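Local coordinates for protein probable chitinase (Chromobacterium violaceum, PDB 5JH8) that probably binds chitin and, as a family 18 glycoside hydrolase built on a TIM barrel, is likely to hydrolyse it, at residues S284-A288 and Y289-G293; P47-N50 and D51-F55; A239-R243 and Y244-P248; H125-Q128 and V129-R132. All blocks are in the same frame, centred on the assembly; numbering follows the deposited sequence. Where two conformers were deposited one is given.

Contact 1 (S284-A288 and Y289-G293); sequences SLVNA and YGLGG
Leu285 and Val286 meet Tyr289 and Leu291 where helix 276-289 of the TIM barrel ends and the chain turns through Gly290, with positive phi (71°), toward strand 293-297. An i to i+4 bond runs from Tyr289 N to Leu285 O (3.0 Å). Next, Leu291 N reaches back to Val286 O at 2.9 Å, in the carbonyl plane and on a lone pair, which folds the loop against the helix end. Tyr289 holds CG beside its own backbone N (chi1 -76°), and this swings the ring back along the helix: Leu285 O lies at the ring edge, 3.4 Å from Tyr289 CD1, while Leu285 CB touches the same CD1 at 4.1 Å. The phenol OH is bound by Asp201 of helix 193-206. Leu291 stands over the backbone of the last turn, its CG 3.8 Å from Leu285 O, and its side chain also packs on Ile212 and Asn214 of strand 212-222. Val286 sends its two methyls to different parts of the loop. With CG1 anti to the backbone N (chi1 170°), that branch comes within 3.7 Å of Leu291 O, and CG2 lies 3.5 Å from Gly293 O.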
ATOM      1  N   SER A 284      15.214  -1.667   5.379  1.00  8.62           N
ATOM      2  CA  SER A 284      16.000  -2.343   6.409  1.00  9.62           C
ATOM      3  C   SER A 284      15.182  -2.608   7.658  1.00  9.25           C
ATOM      4  O   SER A 284      15.581  -3.434   8.486  1.00  9.65           O
ATOM      5  CB  SER A 284      17.241  -1.518   6.757  1.00  9.99           C
ATOM      6  OG  SER A 284      16.979  -0.465   7.673  1.00 10.60           O
ATOM      7  N   LEU A 285      14.069  -1.899   7.833  1.00  9.15           N
ATOM      8  CA  LEU A 285      13.202  -2.163   8.977  1.00  8.99           C
ATOM      9  C   LEU A 285      12.619  -3.570   8.941  1.00  8.92           C
ATOM     10  O   LEU A 285      12.210  -4.071   9.989  1.00  9.39           O
ATOM     11  CB  LEU A 285      12.094  -1.119   9.100  1.00  9.05           C
ATOM     12  CG  LEU A 285      12.610   0.300   9.324  1.00  9.64           C
ATOM     13  CD1 LEU A 285      11.443   1.254   9.448  1.00 10.71           C
ATOM     14  CD2 LEU A 285      13.514   0.444  10.527  1.00 10.97           C
ATOM     15  N   VAL A 286      12.570  -4.216   7.775  1.00  9.01           N
ATOM     16  CA  VAL A 286      12.170  -5.621   7.726  1.00  8.25           C
ATOM     17  C   VAL A 286      13.055  -6.442   8.656  1.00  9.27           C
ATOM     18  O   VAL A 286      12.565  -7.226   9.467  1.00  9.94           O
ATOM     19  CB  VAL A 286      12.246  -6.135   6.285  1.00  8.63           C
ATOM     20  CG1 VAL A 286      12.068  -7.658   6.242  1.00  9.22           C
ATOM     21  CG2 VAL A 286      11.196  -5.450   5.418  1.00  8.42           C
ATOM     22  N   ASN A 287      14.366  -6.249   8.570  1.00 10.12           N
ATOM     23  CA  ASN A 287      15.263  -7.023   9.410  1.00 11.35           C
ATOM     24  C   ASN A 287      15.279  -6.515  10.829  1.00 11.43           C
ATOM     25  O   ASN A 287      15.427  -7.311  11.761  1.00 13.37           O
ATOM     26  CB  ASN A 287      16.665  -6.984   8.832  1.00 14.45           C
ATOM     27  CG  ASN A 287      16.710  -7.593   7.471  1.00 17.67           C
ATOM     28  OD1 ASN A 287      16.067  -8.621   7.233  1.00 17.13           O
ATOM     29  ND2 ASN A 287      17.425  -6.953   6.549  1.00 19.73           N
ATOM     30  N   ALA A 288      15.114  -5.206  11.017  1.00 11.75           N
ATOM     31  CA  ALA A 288      15.144  -4.658  12.364  1.00 12.92           C
ATOM     32  C   ALA A 288      13.991  -5.188  13.210  1.00 13.26           C
ATOM     33  O   ALA A 288      14.154  -5.397  14.417  1.00 14.82           O
ATOM     34  CB  ALA A 288      15.131  -3.132  12.322  1.00 14.03           C
ATOM     35  N   TYR A 289      12.809  -5.378  12.601  1.00 12.03           N
ATOM     36  CA  TYR A 289      11.609  -5.815  13.312  1.00 11.30           C
ATOM     37  C   TYR A 289      11.276  -7.291  13.122  1.00 11.79           C
ATOM     38  O   TYR A 289      10.378  -7.789  13.807  1.00 14.20           O
ATOM     39  CB  TYR A 289      10.382  -5.017  12.856  1.00 12.37           C
ATOM     40  CG  TYR A 289      10.265  -3.612  13.400  1.00 13.08           C
ATOM     41  CD1 TYR A 289      10.929  -2.553  12.799  1.00 13.30           C
ATOM     42  CD2 TYR A 289       9.467  -3.339  14.498  1.00 13.46           C
ATOM     43  CE1 TYR A 289      10.800  -1.270  13.278  1.00 14.53           C
ATOM     44  CE2 TYR A 289       9.343  -2.060  14.989  1.00 13.87           C
ATOM     45  CZ  TYR A 289      10.013  -1.027  14.375  1.00 14.70           C
ATOM     46  OH  TYR A 289       9.895   0.255  14.834  1.00 16.27           O
ATOM     47  N   GLY A 290      11.948  -7.998  12.222  1.00 10.86           N
ATOM     48  CA  GLY A 290      11.496  -9.331  11.877  1.00 10.31           C
ATOM     49  C   GLY A 290      10.212  -9.348  11.078  1.00  9.09           C
ATOM     50  O   GLY A 290       9.391 -10.257  11.246  1.00  9.63           O
ATOM     51  N   LEU A 291       9.995  -8.343  10.233  1.00  8.53           N
ATOM     52  CA  LEU A 291       8.780  -8.286   9.449  1.00  8.20           C
ATOM     53  C   LEU A 291       8.753  -9.418   8.425  1.00  8.07           C
ATOM     54  O   LEU A 291       9.781  -9.986   8.040  1.00  8.91           O
ATOM     55  CB  LEU A 291       8.668  -6.961   8.697  1.00  8.10           C
ATOM     56  CG  LEU A 291       8.745  -5.684   9.540  1.00  8.30           C
ATOM     57  CD1 LEU A 291       8.503  -4.473   8.652  1.00  8.19           C
ATOM     58  CD2 LEU A 291       7.759  -5.706  10.693  1.00  8.44           C
ATOM     59  N   GLY A 292       7.548  -9.712   7.941  1.00  8.52           N
ATOM     60  CA  GLY A 292       7.385 -10.633   6.837  1.00  8.87           C
ATOM     61  C   GLY A 292       7.921 -10.122   5.525  1.00  8.15           C
ATOM     62  O   GLY A 292       8.127 -10.922   4.606  1.00  8.86           O
ATOM     63  N   GLY A 293       8.110  -8.814   5.407  1.00  7.90           N
ATOM     64  CA  GLY A 293       8.602  -8.236   4.182  1.00  7.36           C
ATOM     65  C   GLY A 293       8.147  -6.803   4.053  1.00  6.32           C
ATOM     66  O   GLY A 293       7.795  -6.160   5.047  1.00  6.94           O
TER

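Contact 2 (P47-N50 and D51-F55); sequences PAPN and DAISF
Pro49 and Ile53 make the inner side of a helix start: Pro49 is the N-cap residue of helix 50-58 in the TIM barrel and also the centre of an inverse gamma turn, in which Asn50 N makes a weak bond back to Ala48 O. The first full turn is fixed by Ile53 N to Pro49 O, 3.0 Å long, with an N-H...O angle of 164°. Ser54 N makes the next i to i+4 bond, to Asn50 O, at 3.0 Å.

The packed side is apolar. Pro49 CB meets Ala52 CB at 4.3 Å, and Pro49 CG meets Ile53 CD1 at 4.4 Å. These three buried residues face inward: Pro49 and Ala52 both touch Tyr8 of strand 3-8, and Pro49 and Ile53 both touch Tyr33 of strand 27-35. Ile53 also leans over the cap carbonyl, with CG1 3.4 Å from Pro49 O.

The solvent side, formed by Ala48, Asn50, Asp51 and Ser54, is looser and polar. Asn50 has CG beside its backbone N (chi1 -62°); the first bond of its side chain leads away from the helix, yet Asn50 OD1 still comes within 4.2 Å of Ile53 CD1, a loose approach. Asp51 instead bends back, its CG between the backbone N and the carbonyl carbon (chi1 50°). Its OD1 thereby accepts Ala52 N at 2.8 Å, from above the carboxylate plane.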
ATOM      1  N   PRO A  47      -8.731  -1.909 -18.286  1.00 12.52           N
ATOM      2  CA  PRO A  47      -8.719  -3.196 -18.992  1.00 12.94           C
ATOM      3  C   PRO A  47      -8.172  -4.318 -18.121  1.00 12.08           C
ATOM      4  O   PRO A  47      -7.238  -4.128 -17.335  1.00 11.68           O
ATOM      5  CB  PRO A  47      -7.799  -2.928 -20.184  1.00 14.22           C
ATOM      6  CG  PRO A  47      -7.896  -1.486 -20.405  1.00 15.47           C
ATOM      7  CD  PRO A  47      -8.004  -0.881 -19.040  1.00 14.39           C
ATOM      8  N   ALA A  48      -8.741  -5.503 -18.286  1.00 11.77           N
ATOM      9  CA  ALA A  48      -8.341  -6.647 -17.487  1.00 11.51           C
ATOM     10  C   ALA A  48      -6.853  -6.924 -17.673  1.00  9.75           C
ATOM     11  O   ALA A  48      -6.373  -6.971 -18.817  1.00 10.91           O
ATOM     12  CB  ALA A  48      -9.145  -7.878 -17.896  1.00 13.48           C
ATOM     13  N   PRO A  49      -6.099  -7.138 -16.591  1.00  8.63           N
ATOM     14  CA  PRO A  49      -4.643  -7.281 -16.666  1.00  8.45           C
ATOM     15  C   PRO A  49      -4.216  -8.725 -16.959  1.00  8.61           C
ATOM     16  O   PRO A  49      -3.359  -9.300 -16.281  1.00  8.78           O
ATOM     17  CB  PRO A  49      -4.202  -6.791 -15.286  1.00  9.12           C
ATOM     18  CG  PRO A  49      -5.296  -7.279 -14.402  1.00  9.12           C
ATOM     19  CD  PRO A  49      -6.562  -7.070 -15.193  1.00  8.77           C
ATOM     20  N   ASN A  50      -4.824  -9.332 -17.975  1.00  9.84           N
ATOM     21  CA  ASN A  50      -4.591 -10.755 -18.199  1.00 10.63           C
ATOM     22  C   ASN A  50      -3.169 -11.031 -18.675  1.00  9.38           C
ATOM     23  O   ASN A  50      -2.602 -12.086 -18.364  1.00  9.96           O
ATOM     24  CB  ASN A  50      -5.658 -11.306 -19.132  1.00 13.79           C
ATOM     25  CG  ASN A  50      -7.064 -11.168 -18.527  1.00 17.28           C
ATOM     26  OD1 ASN A  50      -7.227 -11.318 -17.304  1.00 18.90           O
ATOM     27  ND2 ASN A  50      -8.054 -10.838 -19.351  1.00 18.55           N
ATOM     28  N   ASP A  51      -2.576 -10.065 -19.368  1.00  9.00           N
ATOM     29  CA  ASP A  51      -1.182 -10.139 -19.780  1.00  9.35           C
ATOM     30  C   ASP A  51      -0.237 -10.147 -18.581  1.00  7.90           C
ATOM     31  O   ASP A  51       0.739 -10.907 -18.546  1.00  8.26           O
ATOM     32  CB  ASP A  51      -0.880  -8.952 -20.718  1.00 11.61           C
ATOM     33  CG  ASP A  51      -1.341  -7.555 -20.174  1.00 10.65           C
ATOM     34  OD1 ASP A  51      -1.916  -7.443 -19.083  1.00 12.30           O
ATOM     35  OD2 ASP A  51      -1.115  -6.563 -20.898  1.00 12.21           O
ATOM     36  N   ALA A  52      -0.493  -9.276 -17.607  1.00  7.48           N
ATOM     37  CA  ALA A  52       0.320  -9.216 -16.403  1.00  7.16           C
ATOM     38  C   ALA A  52       0.226 -10.514 -15.613  1.00  6.62           C
ATOM     39  O   ALA A  52       1.242 -11.040 -15.111  1.00  6.80           O
ATOM     40  CB  ALA A  52      -0.110  -8.024 -15.549  1.00  7.61           C
ATOM     41  N   ILE A  53      -0.989 -11.040 -15.483  1.00  7.18           N
ATOM     42  CA  ILE A  53      -1.173 -12.277 -14.746  1.00  7.26           C
ATOM     43  C   ILE A  53      -0.393 -13.406 -15.418  1.00  7.08           C
ATOM     44  O   ILE A  53       0.317 -14.177 -14.759  1.00  7.25           O
ATOM     45  CB  ILE A  53      -2.673 -12.595 -14.597  1.00  9.22           C
ATOM     46  CG1 ILE A  53      -3.377 -11.539 -13.732  1.00  9.20           C
ATOM     47  CG2 ILE A  53      -2.880 -13.992 -14.029  1.00 12.14           C
ATOM     48  CD1 ILE A  53      -4.883 -11.597 -13.789  1.00 10.31           C
ATOM     49  N   SER A  54      -0.487 -13.499 -16.745  0.70  7.31           N
ATOM     50  CA  SER A  54       0.231 -14.529 -17.479  0.70  8.00           C
ATOM     51  C   SER A  54       1.737 -14.411 -17.302  0.70  7.06           C
ATOM     52  O   SER A  54       2.436 -15.423 -17.170  0.70  7.02           O
ATOM     53  CB  SER A  54      -0.156 -14.412 -18.949  0.70  9.65           C
ATOM     54  OG  SER A  54       0.645 -15.234 -19.735  0.70 10.91           O
ATOM     55  N   PHE A  55       2.253 -13.187 -17.342  1.00  6.83           N
ATOM     56  CA  PHE A  55       3.675 -12.974 -17.133  1.00  6.57           C
ATOM     57  C   PHE A  55       4.114 -13.515 -15.782  1.00  6.79           C
ATOM     58  O   PHE A  55       5.135 -14.207 -15.666  1.00  6.88           O
ATOM     59  CB  PHE A  55       3.978 -11.473 -17.259  1.00  7.09           C
ATOM     60  CG  PHE A  55       5.383 -11.126 -16.885  1.00  6.71           C
ATOM     61  CD1 PHE A  55       6.440 -11.406 -17.745  1.00  7.98           C
ATOM     62  CD2 PHE A  55       5.668 -10.550 -15.662  1.00  6.84           C
ATOM     63  CE1 PHE A  55       7.752 -11.121 -17.384  1.00  8.41           C
ATOM     64  CE2 PHE A  55       6.971 -10.239 -15.310  1.00  8.66           C
ATOM     65  CZ  PHE A  55       8.015 -10.534 -16.172  1.00  8.63           C
TER

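Contact 3 (A239-R243 and Y244-P248); sequences ALIAR and YGAQP
Ala246 N donates to Ile241 O at 3.0 Å (N-H...O 156°), and Gly245 N makes a weaker bond to Ala242 O at 3.3 Å; together they form a Schellman motif that ends helix 237-244, with Gly245 as the C-prime residue at positive phi (59°). Tyr244 N is held weakly, by Leu240 O and by Ile241 O.

Outward from the Schellman turn, Arg243 and Tyr244 run side by side in the same direction. Arg243 is fully extended, its CG anti to the backbone N (chi1 179°), which carries the chain over one ring face: Arg243 CG lies 4.2 Å from the Tyr244 ring centroid, a CH-pi contact. Tyr244 OH sits over the centre of the guanidinium face, 3.2 Å from Arg243 CZ. At the ring edge Leu240 CD1 approaches Tyr244 CE2 to 3.6 Å, and the ring stacks with that of Tyr261.

Across the turn, Ile241 CG2 lies 4.3 Å from Ala246 CB, and Ile241 CD1 meets Pro248 CG at 4.2 Å. Leu240, Ile241 and Ala246 all touch Phe259 of strand 256-262. With poor angles from NH1 and NH2 to OH, the Arg243-Tyr244 pairing rests on CH-pi and van der Waals contact, not a hydrogen bond.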
ATOM      1  N   ALA A 239      14.643  15.542 -11.914  1.00 12.72           N
ATOM      2  CA  ALA A 239      14.368  16.546 -12.934  1.00 13.33           C
ATOM      3  C   ALA A 239      13.763  17.799 -12.320  1.00 12.53           C
ATOM      4  O   ALA A 239      14.035  18.912 -12.783  1.00 13.06           O
ATOM      5  CB  ALA A 239      13.441  15.968 -13.999  1.00 14.45           C
ATOM      6  N   LEU A 240      12.906  17.641 -11.306  1.00 11.58           N
ATOM      7  CA  LEU A 240      12.296  18.810 -10.685  1.00 11.26           C
ATOM      8  C   LEU A 240      13.331  19.621  -9.916  1.00 11.47           C
ATOM      9  O   LEU A 240      13.364  20.856 -10.008  1.00 12.21           O
ATOM     10  CB  LEU A 240      11.139  18.384  -9.787  1.00 11.46           C
ATOM     11  CG  LEU A 240      10.307  19.527  -9.196  1.00 12.60           C
ATOM     12  CD1 LEU A 240       9.604  20.344 -10.264  1.00 15.03           C
ATOM     13  CD2 LEU A 240       9.308  18.958  -8.220  1.00 11.99           C
ATOM     14  N   ILE A 241      14.180  18.944  -9.143  1.00 11.29           N
ATOM     15  CA  ILE A 241      15.279  19.622  -8.465  1.00 11.71           C
ATOM     16  C   ILE A 241      16.103  20.414  -9.471  1.00 12.71           C
ATOM     17  O   ILE A 241      16.434  21.583  -9.243  1.00 13.07           O
ATOM     18  CB  ILE A 241      16.121  18.589  -7.694  1.00 11.53           C
ATOM     19  CG1 ILE A 241      15.291  18.015  -6.550  1.00 11.32           C
ATOM     20  CG2 ILE A 241      17.420  19.206  -7.183  1.00 13.14           C
ATOM     21  CD1 ILE A 241      15.962  16.834  -5.835  1.00 11.57           C
ATOM     22  N   ALA A 242      16.418  19.799 -10.613  1.00 13.74           N
ATOM     23  CA  ALA A 242      17.271  20.450 -11.600  1.00 15.25           C
ATOM     24  C   ALA A 242      16.560  21.617 -12.272  1.00 15.82           C
ATOM     25  O   ALA A 242      17.182  22.646 -12.559  1.00 17.02           O
ATOM     26  CB  ALA A 242      17.722  19.426 -12.638  1.00 15.89           C
ATOM     27  N   ARG A 243      15.257  21.478 -12.530  1.00 16.00           N
ATOM     28  CA  ARG A 243      14.516  22.553 -13.172  1.00 17.43           C
ATOM     29  C   ARG A 243      14.647  23.857 -12.392  1.00 17.56           C
ATOM     30  O   ARG A 243      14.831  24.924 -12.986  1.00 18.44           O
ATOM     31  CB  ARG A 243      13.047  22.152 -13.319  1.00 20.15           C
ATOM     32  CG  ARG A 243      12.194  23.230 -13.955  1.00 22.91           C
ATOM     33  CD  ARG A 243      10.739  22.835 -14.041  1.00 25.70           C
ATOM     34  NE  ARG A 243       9.922  23.938 -14.547  1.00 27.95           N
ATOM     35  CZ  ARG A 243       8.594  23.925 -14.604  1.00 29.42           C
ATOM     36  NH1 ARG A 243       7.918  22.866 -14.176  1.00 29.91           N
ATOM     37  NH2 ARG A 243       7.941  24.979 -15.086  1.00 29.93           N
ATOM     38  N   TYR A 244      14.576  23.791 -11.067  1.00 17.10           N
ATOM     39  CA  TYR A 244      14.575  24.979 -10.226  1.00 16.68           C
ATOM     40  C   TYR A 244      15.901  25.210  -9.519  1.00 16.71           C
ATOM     41  O   TYR A 244      16.022  26.173  -8.758  1.00 17.57           O
ATOM     42  CB  TYR A 244      13.444  24.883  -9.203  1.00 18.13           C
ATOM     43  CG  TYR A 244      12.089  24.946  -9.848  1.00 17.83           C
ATOM     44  CD1 TYR A 244      11.567  26.158 -10.271  1.00 17.60           C
ATOM     45  CD2 TYR A 244      11.334  23.799 -10.049  1.00 17.66           C
ATOM     46  CE1 TYR A 244      10.330  26.237 -10.869  1.00 18.79           C
ATOM     47  CE2 TYR A 244      10.086  23.867 -10.653  1.00 18.41           C
ATOM     48  CZ  TYR A 244       9.595  25.088 -11.060  1.00 19.15           C
ATOM     49  OH  TYR A 244       8.358  25.164 -11.658  1.00 20.67           O
ATOM     50  N   GLY A 245      16.893  24.354  -9.747  1.00 16.62           N
ATOM     51  CA  GLY A 245      18.169  24.485  -9.059  1.00 16.41           C
ATOM     52  C   GLY A 245      18.047  24.416  -7.554  1.00 15.92           C
ATOM     53  O   GLY A 245      18.771  25.120  -6.840  1.00 18.06           O
ATOM     54  N   ALA A 246      17.163  23.555  -7.056  1.00 14.70           N
ATOM     55  CA  ALA A 246      16.899  23.445  -5.630  1.00 13.99           C
ATOM     56  C   ALA A 246      18.030  22.709  -4.918  1.00 12.90           C
ATOM     57  O   ALA A 246      18.749  21.898  -5.506  1.00 14.51           O
ATOM     58  CB  ALA A 246      15.585  22.705  -5.402  1.00 14.86           C
ATOM     59  N   GLN A 247      18.180  23.021  -3.635  1.00 12.85           N
ATOM     60  CA  GLN A 247      19.172  22.416  -2.761  1.00 12.34           C
ATOM     61  C   GLN A 247      18.394  21.570  -1.768  1.00 12.45           C
ATOM     62  O   GLN A 247      17.862  22.105  -0.778  1.00 14.82           O
ATOM     63  CB  GLN A 247      19.981  23.499  -2.042  1.00 12.51           C
ATOM     64  CG  GLN A 247      20.932  24.220  -2.965  1.00 12.72           C
ATOM     65  CD  GLN A 247      21.998  23.295  -3.505  1.00 12.54           C
ATOM     66  OE1 GLN A 247      22.367  22.298  -2.866  1.00 12.72           O
ATOM     67  NE2 GLN A 247      22.497  23.609  -4.689  1.00 14.22           N
ATOM     68  N   PRO A 248      18.276  20.262  -2.003  1.00 12.61           N
ATOM     69  CA  PRO A 248      17.440  19.422  -1.148  1.00 14.66           C
ATOM     70  C   PRO A 248      18.112  19.152   0.187  1.00 15.03           C
ATOM     71  O   PRO A 248      19.334  19.045   0.283  1.00 17.47           O
ATOM     72  CB  PRO A 248      17.299  18.134  -1.971  1.00 16.09           C
ATOM     73  CG  PRO A 248      18.568  18.045  -2.747  1.00 16.50           C
ATOM     74  CD  PRO A 248      18.941  19.481  -3.065  1.00 14.31           C
TER

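Contact 4 (H125-Q128 and V129-R132); sequences HFIQ and VLGR
His125 to Arg132 form two regular turns of helix 120-135, in which the amide nitrogens of Val129, Leu130, Gly131 and Arg132 each bond to the carbonyl oxygen four residues earlier, with N-H...O angles of 161° to 168°. Val129 CG2 lies over a face of the His125 imidazole, 3.9 Å from the ring centroid and displaced toward the rim, a CH-pi contact. With CG trans to the backbone N, the His125 side chain runs toward Val129, and its ND1 is hydrogen-bonded to Gln89. Arg132 bends at chi3 (-70°) and doubles back, which puts the centre of its guanidinium face above Gln128 O at 3.6 Å. A water in the guanidinium plane joins the two side-chain ends, donating to Gln128 OE1 and accepting from Arg132 NH2 at 2.9 Å.

The buried flank is apolar. Phe126 and Leu130 point the same way, with Phe126 CZ 4.0 Å from Leu130 CD2, and Ile127 CD1 meets that same methyl at 4.4 Å. Ile127 and Leu130 rest on Val110 of strand 107-111, while Phe126 packs on helices 78-85 and 89-96. Apolar toward the strand and neighbouring helices, largely polar on the outer side: such a division is common in the outer helices of a TIM barrel.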
ATOM      1  N   HIS A 125     -14.704  -9.726  11.509  1.00 11.15           N
ATOM      2  CA  HIS A 125     -15.379 -10.999  11.310  1.00 11.65           C
ATOM      3  C   HIS A 125     -15.327 -11.422   9.849  1.00 10.81           C
ATOM      4  O   HIS A 125     -15.034 -12.583   9.543  1.00 11.11           O
ATOM      5  CB  HIS A 125     -16.822 -10.926  11.813  1.00 12.89           C
ATOM      6  CG  HIS A 125     -17.552 -12.223  11.689  1.00 16.21           C
ATOM      7  ND1 HIS A 125     -18.526 -12.424  10.742  1.00 18.43           N
ATOM      8  CD2 HIS A 125     -17.414 -13.398  12.345  1.00 18.43           C
ATOM      9  CE1 HIS A 125     -18.986 -13.658  10.838  1.00 18.22           C
ATOM     10  NE2 HIS A 125     -18.331 -14.270  11.807  1.00 18.36           N
ATOM     11  N   PHE A 126     -15.569 -10.482   8.933  1.00 10.54           N
ATOM     12  CA  PHE A 126     -15.452 -10.776   7.505  1.00 10.55           C
ATOM     13  C   PHE A 126     -14.076 -11.327   7.173  1.00  9.45           C
ATOM     14  O   PHE A 126     -13.955 -12.331   6.464  1.00  9.70           O
ATOM     15  CB  PHE A 126     -15.748  -9.508   6.704  1.00 10.79           C
ATOM     16  CG  PHE A 126     -15.331  -9.568   5.248  1.00 10.30           C
ATOM     17  CD1 PHE A 126     -15.896 -10.472   4.369  1.00 11.54           C
ATOM     18  CD2 PHE A 126     -14.366  -8.698   4.753  1.00 11.15           C
ATOM     19  CE1 PHE A 126     -15.490 -10.503   3.040  1.00 11.92           C
ATOM     20  CE2 PHE A 126     -13.976  -8.733   3.436  1.00 11.30           C
ATOM     21  CZ  PHE A 126     -14.533  -9.628   2.583  1.00 11.55           C
ATOM     22  N   ILE A 127     -13.025 -10.686   7.685  1.00  9.11           N
ATOM     23  CA  ILE A 127     -11.661 -11.123   7.417  1.00  9.15           C
ATOM     24  C   ILE A 127     -11.382 -12.484   8.053  1.00  9.21           C
ATOM     25  O   ILE A 127     -10.693 -13.318   7.458  1.00  8.91           O
ATOM     26  CB  ILE A 127     -10.685 -10.014   7.857  1.00  9.24           C
ATOM     27  CG1 ILE A 127     -10.845  -8.785   6.940  1.00  9.36           C
ATOM     28  CG2 ILE A 127      -9.255 -10.519   7.881  1.00  9.54           C
ATOM     29  CD1 ILE A 127     -10.668  -9.043   5.453  1.00  9.24           C
ATOM     30  N   GLN A 128     -11.927 -12.753   9.237  1.00  9.49           N
ATOM     31  CA  GLN A 128     -11.793 -14.081   9.836  1.00 10.16           C
ATOM     32  C   GLN A 128     -12.392 -15.162   8.941  1.00 10.15           C
ATOM     33  O   GLN A 128     -11.772 -16.211   8.688  1.00 10.45           O
ATOM     34  CB  GLN A 128     -12.489 -14.095  11.198  1.00 12.33           C
ATOM     35  CG  GLN A 128     -11.759 -13.318  12.272  1.00 14.09           C
ATOM     36  CD  GLN A 128     -12.610 -13.065  13.515  1.00 15.73           C
ATOM     37  OE1 GLN A 128     -13.823 -13.279  13.514  1.00 17.87           O
ATOM     38  NE2 GLN A 128     -11.974 -12.580  14.570  1.00 17.35           N
ATOM     39  N   VAL A 129     -13.622 -14.938   8.486  1.00 10.45           N
ATOM     40  CA  VAL A 129     -14.308 -15.918   7.654  1.00 10.14           C
ATOM     41  C   VAL A 129     -13.593 -16.075   6.320  1.00  9.31           C
ATOM     42  O   VAL A 129     -13.399 -17.191   5.834  1.00 10.39           O
ATOM     43  CB  VAL A 129     -15.787 -15.513   7.482  1.00 11.79           C
ATOM     44  CG1 VAL A 129     -16.505 -16.427   6.497  1.00 11.61           C
ATOM     45  CG2 VAL A 129     -16.494 -15.500   8.820  1.00 13.27           C
ATOM     46  N   LEU A 130     -13.182 -14.959   5.723  1.00  8.54           N
ATOM     47  CA  LEU A 130     -12.501 -14.989   4.441  1.00  8.54           C
ATOM     48  C   LEU A 130     -11.170 -15.713   4.550  1.00  8.28           C
ATOM     49  O   LEU A 130     -10.822 -16.532   3.688  1.00  9.12           O
ATOM     50  CB  LEU A 130     -12.311 -13.560   3.932  1.00  7.88           C
ATOM     51  CG  LEU A 130     -11.568 -13.437   2.605  1.00  7.30           C
ATOM     52  CD1 LEU A 130     -12.282 -14.139   1.477  1.00  8.83           C
ATOM     53  CD2 LEU A 130     -11.294 -11.975   2.286  1.00  8.38           C
ATOM     54  N   GLY A 131     -10.407 -15.429   5.607  1.00  8.71           N
ATOM     55  CA  GLY A 131      -9.135 -16.111   5.784  1.00  9.11           C
ATOM     56  C   GLY A 131      -9.297 -17.617   5.891  1.00  9.43           C
ATOM     57  O   GLY A 131      -8.573 -18.391   5.257  1.00  9.53           O
ATOM     58  N   ARG A 132     -10.281 -18.068   6.668  1.00  9.34           N
ATOM     59  CA  ARG A 132     -10.507 -19.501   6.781  1.00 10.42           C
ATOM     60  C   ARG A 132     -10.904 -20.102   5.437  1.00 10.70           C
ATOM     61  O   ARG A 132     -10.443 -21.187   5.076  1.00 10.84           O
ATOM     62  CB  ARG A 132     -11.560 -19.784   7.848  1.00 13.32           C
ATOM     63  CG  ARG A 132     -11.064 -19.658   9.287  1.00 16.62           C
ATOM     64  CD  ARG A 132     -12.074 -20.199  10.290  1.00 18.88           C
ATOM     65  NE  ARG A 132     -13.269 -19.368  10.395  1.00 20.78           N
ATOM     66  CZ  ARG A 132     -13.395 -18.321  11.209  1.00 22.70           C
ATOM     67  NH1 ARG A 132     -12.399 -17.946  12.004  1.00 23.53           N
ATOM     68  NH2 ARG A 132     -14.525 -17.638  11.221  1.00 23.63           N
TER
HETATM   69  O   HOH W   1     -14.932 -15.531  13.113  1.00 31.85           O

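How the contacts relate
From the N terminus, contact 2 (47-55) comes first, starting helix 50-58 after strand 41-43. Contact 4 (125-132) follows within helix 120-135, between strands 107-111 and 142-146. Contact 3 (239-248) closes the turn from helix 237-244 to strand 249-251, and contact 1 (284-293) closes the turn from helix 276-289 to strand 293-297, which pairs with the first strand, 3-8. All four are local and in series, so none nests in or crosses another. Contacts 3 and 4 lie on opposite sides of the chain's centre, their centres about 48 Å apart. Side chains of contacts 1, 2 and 4 pack on barrel strands and on neighbouring helices, whereas those of contact 3 pack on strand 256-262.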